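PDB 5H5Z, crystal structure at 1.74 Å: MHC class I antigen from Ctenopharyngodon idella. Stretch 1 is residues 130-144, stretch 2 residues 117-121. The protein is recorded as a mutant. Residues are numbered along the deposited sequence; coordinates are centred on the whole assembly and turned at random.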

# COMPACT_ATOMS: atom_id res chain seq x y z
N THR A 130 21.19 1.33 -15.21
CA THR A 130 21.65 2.54 -14.55
C THR A 130 22.11 2.18 -13.14
O THR A 130 21.32 1.68 -12.34
CB THR A 130 20.56 3.61 -14.52
OG1 THR A 130 20.12 3.87 -15.86
CG2 THR A 130 21.08 4.92 -13.90
N ALA A 131 23.39 2.43 -12.87
CA ALA A 131 23.98 2.19 -11.56
C ALA A 131 23.92 3.48 -10.74
O ALA A 131 24.41 4.52 -11.17
CB ALA A 131 25.43 1.73 -11.71
N ALA A 132 23.31 3.39 -9.55
CA ALA A 132 23.12 4.57 -8.69
C ALA A 132 24.39 5.00 -7.94
O ALA A 132 24.52 6.16 -7.54
CB ALA A 132 21.98 4.33 -7.71
N ASN A 133 25.31 4.06 -7.75
CA ASN A 133 26.54 4.31 -7.02
C ASN A 133 27.69 3.46 -7.57
O ASN A 133 27.44 2.54 -8.36
CB ASN A 133 26.33 4.05 -5.52
CG ASN A 133 25.67 2.71 -5.24
OD1 ASN A 133 26.17 1.66 -5.63
ND2 ASN A 133 24.53 2.75 -4.55
N PRO A 134 28.94 3.76 -7.18
CA PRO A 134 30.08 2.96 -7.64
C PRO A 134 29.94 1.46 -7.33
O PRO A 134 30.36 0.63 -8.14
CB PRO A 134 31.26 3.54 -6.86
CG PRO A 134 30.87 4.96 -6.62
CD PRO A 134 29.40 4.92 -6.37
N GLN A 135 29.35 1.13 -6.18
CA GLN A 135 29.14 -0.26 -5.78
C GLN A 135 28.27 -1.02 -6.77
O GLN A 135 28.44 -2.23 -6.95
CB GLN A 135 28.50 -0.34 -4.38
CG GLN A 135 29.40 0.10 -3.23
CD GLN A 135 29.39 1.61 -3.00
OE1 GLN A 135 28.78 2.37 -3.76
NE2 GLN A 135 30.07 2.04 -1.95
N ALA A 136 27.35 -0.31 -7.42
CA ALA A 136 26.45 -0.93 -8.39
C ALA A 136 27.07 -1.12 -9.77
O ALA A 136 26.57 -1.91 -10.58
CB ALA A 136 25.15 -0.13 -8.49
N VAL A 137 28.16 -0.40 -10.05
CA VAL A 137 28.77 -0.41 -11.39
C VAL A 137 29.31 -1.80 -11.79
O VAL A 137 29.19 -2.20 -12.95
CB VAL A 137 29.86 0.68 -11.53
CG1 VAL A 137 30.51 0.65 -12.91
CG2 VAL A 137 29.26 2.06 -11.28
N ILE A 138 29.89 -2.52 -10.83
CA ILE A 138 30.34 -3.89 -11.08
C ILE A 138 29.18 -4.77 -11.56
O ILE A 138 29.33 -5.56 -12.49
CB ILE A 138 31.01 -4.51 -9.83
CG1 ILE A 138 32.29 -3.74 -9.49
CG2 ILE A 138 31.32 -5.99 -10.05
CD1 ILE A 138 32.82 -4.01 -8.10
N THR A 139 28.02 -4.61 -10.92
CA THR A 139 26.80 -5.33 -11.30
C THR A 139 26.33 -4.93 -12.70
O THR A 139 25.98 -5.79 -13.52
CB THR A 139 25.68 -5.13 -10.26
OG1 THR A 139 26.08 -5.73 -9.02
CG2 THR A 139 24.35 -5.74 -10.72
N LYS A 140 26.33 -3.63 -12.98
CA LYS A 140 26.01 -3.10 -14.30
C LYS A 140 26.80 -3.82 -15.41
O LYS A 140 26.21 -4.29 -16.39
CB LYS A 140 26.27 -1.59 -14.33
CG LYS A 140 26.25 -0.94 -15.71
CD LYS A 140 26.65 0.53 -15.63
CE LYS A 140 26.70 1.18 -17.00
NZ LYS A 140 25.37 1.19 -17.68
N HIS A 141 28.12 -3.90 -15.26
CA HIS A 141 28.97 -4.55 -16.27
C HIS A 141 28.71 -6.05 -16.39
O HIS A 141 28.65 -6.58 -17.50
CB HIS A 141 30.45 -4.29 -16.00
CG HIS A 141 30.85 -2.84 -16.11
ND1 HIS A 141 30.40 -2.02 -17.11
CD2 HIS A 141 31.66 -2.09 -15.34
CE1 HIS A 141 30.91 -0.81 -16.95
NE2 HIS A 141 31.69 -0.83 -15.88
N LYS A 142 28.56 -6.72 -15.25
CA LYS A 142 28.26 -8.15 -15.23
C LYS A 142 26.94 -8.44 -15.94
O LYS A 142 26.86 -9.34 -16.78
CB LYS A 142 28.20 -8.67 -13.79
CG LYS A 142 27.89 -10.16 -13.70
CD LYS A 142 27.47 -10.56 -12.29
CE LYS A 142 26.95 -11.98 -12.27
NZ LYS A 142 26.89 -12.53 -10.89
N TRP A 143 25.92 -7.66 -15.61
CA TRP A 143 24.58 -7.88 -16.18
C TRP A 143 24.51 -7.56 -17.66
O TRP A 143 23.81 -8.24 -18.42
CB TRP A 143 23.54 -7.11 -15.37
CG TRP A 143 23.18 -7.84 -14.10
CD1 TRP A 143 23.82 -8.92 -13.56
CD2 TRP A 143 22.10 -7.52 -13.21
NE1 TRP A 143 23.20 -9.30 -12.40
CE2 TRP A 143 22.15 -8.46 -12.16
CE3 TRP A 143 21.10 -6.54 -13.21
CZ2 TRP A 143 21.23 -8.46 -11.11
CZ3 TRP A 143 20.20 -6.53 -12.15
CH2 TRP A 143 20.27 -7.48 -11.12
N GLU A 144 25.26 -6.55 -18.09
CA GLU A 144 25.33 -6.21 -19.51
C GLU A 144 26.07 -7.30 -20.33
O GLU A 144 25.71 -7.55 -21.48
CB GLU A 144 25.88 -4.79 -19.71
CG GLU A 144 24.80 -3.74 -19.45
CD GLU A 144 25.32 -2.34 -19.14
OE1 GLU A 144 26.48 -2.02 -19.45
OE2 GLU A 144 24.53 -1.54 -18.58
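Stretch 2, residues 117-121: EDFVS

Stretch 2, Glu117 to Ser121, is an extended strand that meets stretch 1 in two ways: its C-terminal half pairs with the end of the strand that closes with Thr130 and Ala131, and the side chains of Phe119 and Val120 pack against the helix that follows. The strands are antiparallel. Thr130 and Ser121 form a hydrogen-bonded pair, with Thr130 N to Ser121 O at 2.8 Å and Ser121 N to Thr130 O at 3.0 Å. Ala131 faces Val120 in the adjoining non-hydrogen-bonded pair, their CA atoms 4.7 Å apart. Beyond it, Ala132 N donates to Phe119 O at 2.9 Å and nearly straight, although Ala132 has already left the strand with phi/psi of -77/-24°. This turn reverses the chain, so the helix runs in nearly the same direction as stretch 2, at a crossing angle of -21° and a closest axial approach of 7.7 Å.

Phe119 departs from ordinary strand geometry, with phi/psi of -117/-68°. Its CA-to-CB bond points away from stretch 1, yet chi1 in the t well (-172°) and chi2 of 78° bring the ring back to the start of the helix. There Ala136 CB lies 3.6 Å from the centroid of the Phe119 ring, only 6° off its normal. A methyl suits this position: it makes a CH-pi contact over the ring face while Ala136 CB also sits 3.1 Å from Phe119 O and 3.8 Å from Val120 CG1. Thr139, one helical turn on, places OG1 3.7 Å from Phe119 CE2 at the ring edge; this hydroxyl is hydrogen-bonded elsewhere in the structure, so it can border an aromatic ring without losing a polar partner.

Val120, on the same sheet face as Ala131, takes chi1 of -70° (m). Its compact branched side chain spreads beneath the helix, with CG1 near Ala136 and CG2 3.8 Å from Trp143 CZ3. Trp143, at chi1 -79° (m), thus extends the apolar contact two turns beyond Ala136.

Asn133 is the N-cap. With chi1 at 49° (p), its OD1 accepts a weak bond from Ala136 N at 2.9 Å, helping to satisfy the first turn, while its ND2 donates to a water at 2.9 Å, which also lies 2.9 Å from Asp118 O and can donate to it, though other acceptors compete for its protons. At the other end of the contact, Ser121 (chi1 -50°, m) shares the face of Thr130. Its OG lies 2.7 Å from a second water, which donates to Thr130 O at 3.0 Å, so a small hydroxyl extends the pairing through solvent.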

# COMPACT_ATOMS: atom_id res chain seq x y z
N GLU A 117 17.70 2.10 -0.87
CA GLU A 117 18.20 3.11 -1.80
C GLU A 117 18.49 2.50 -3.18
O GLU A 117 19.00 1.38 -3.25
CB GLU A 117 19.47 3.76 -1.25
CG GLU A 117 19.23 4.68 -0.06
CD GLU A 117 20.49 5.41 0.36
OE1 GLU A 117 21.52 4.74 0.60
OE2 GLU A 117 20.45 6.65 0.47
N ASP A 118 18.19 3.24 -4.24
CA ASP A 118 18.44 2.78 -5.62
C ASP A 118 19.81 2.13 -5.76
O ASP A 118 20.82 2.66 -5.27
CB ASP A 118 18.36 3.95 -6.62
CG ASP A 118 16.94 4.44 -6.84
OD1 ASP A 118 15.98 3.81 -6.34
OD2 ASP A 118 16.78 5.46 -7.53
N PHE A 119 19.84 0.97 -6.42
CA PHE A 119 21.09 0.27 -6.71
C PHE A 119 21.29 0.18 -8.23
O PHE A 119 22.19 0.82 -8.76
CB PHE A 119 21.10 -1.11 -6.04
CG PHE A 119 22.42 -1.83 -6.12
CD1 PHE A 119 23.47 -1.48 -5.27
CD2 PHE A 119 22.62 -2.87 -7.03
CE1 PHE A 119 24.69 -2.15 -5.34
CE2 PHE A 119 23.83 -3.54 -7.10
CZ PHE A 119 24.87 -3.18 -6.25
N VAL A 120 20.44 -0.58 -8.92
CA VAL A 120 20.42 -0.60 -10.39
C VAL A 120 18.98 -0.55 -10.91
O VAL A 120 18.07 -1.11 -10.30
CB VAL A 120 21.15 -1.83 -11.01
CG1 VAL A 120 22.65 -1.75 -10.81
CG2 VAL A 120 20.59 -3.14 -10.48
N SER A 121 18.79 0.13 -12.04
CA SER A 121 17.48 0.29 -12.66
C SER A 121 17.60 -0.01 -14.15
O SER A 121 18.56 0.41 -14.80
CB SER A 121 16.95 1.71 -12.48
OG SER A 121 17.02 2.12 -11.13
O HOH W 1 22.47 1.12 -3.38
O HOH W 2 19.45 2.93 -10.33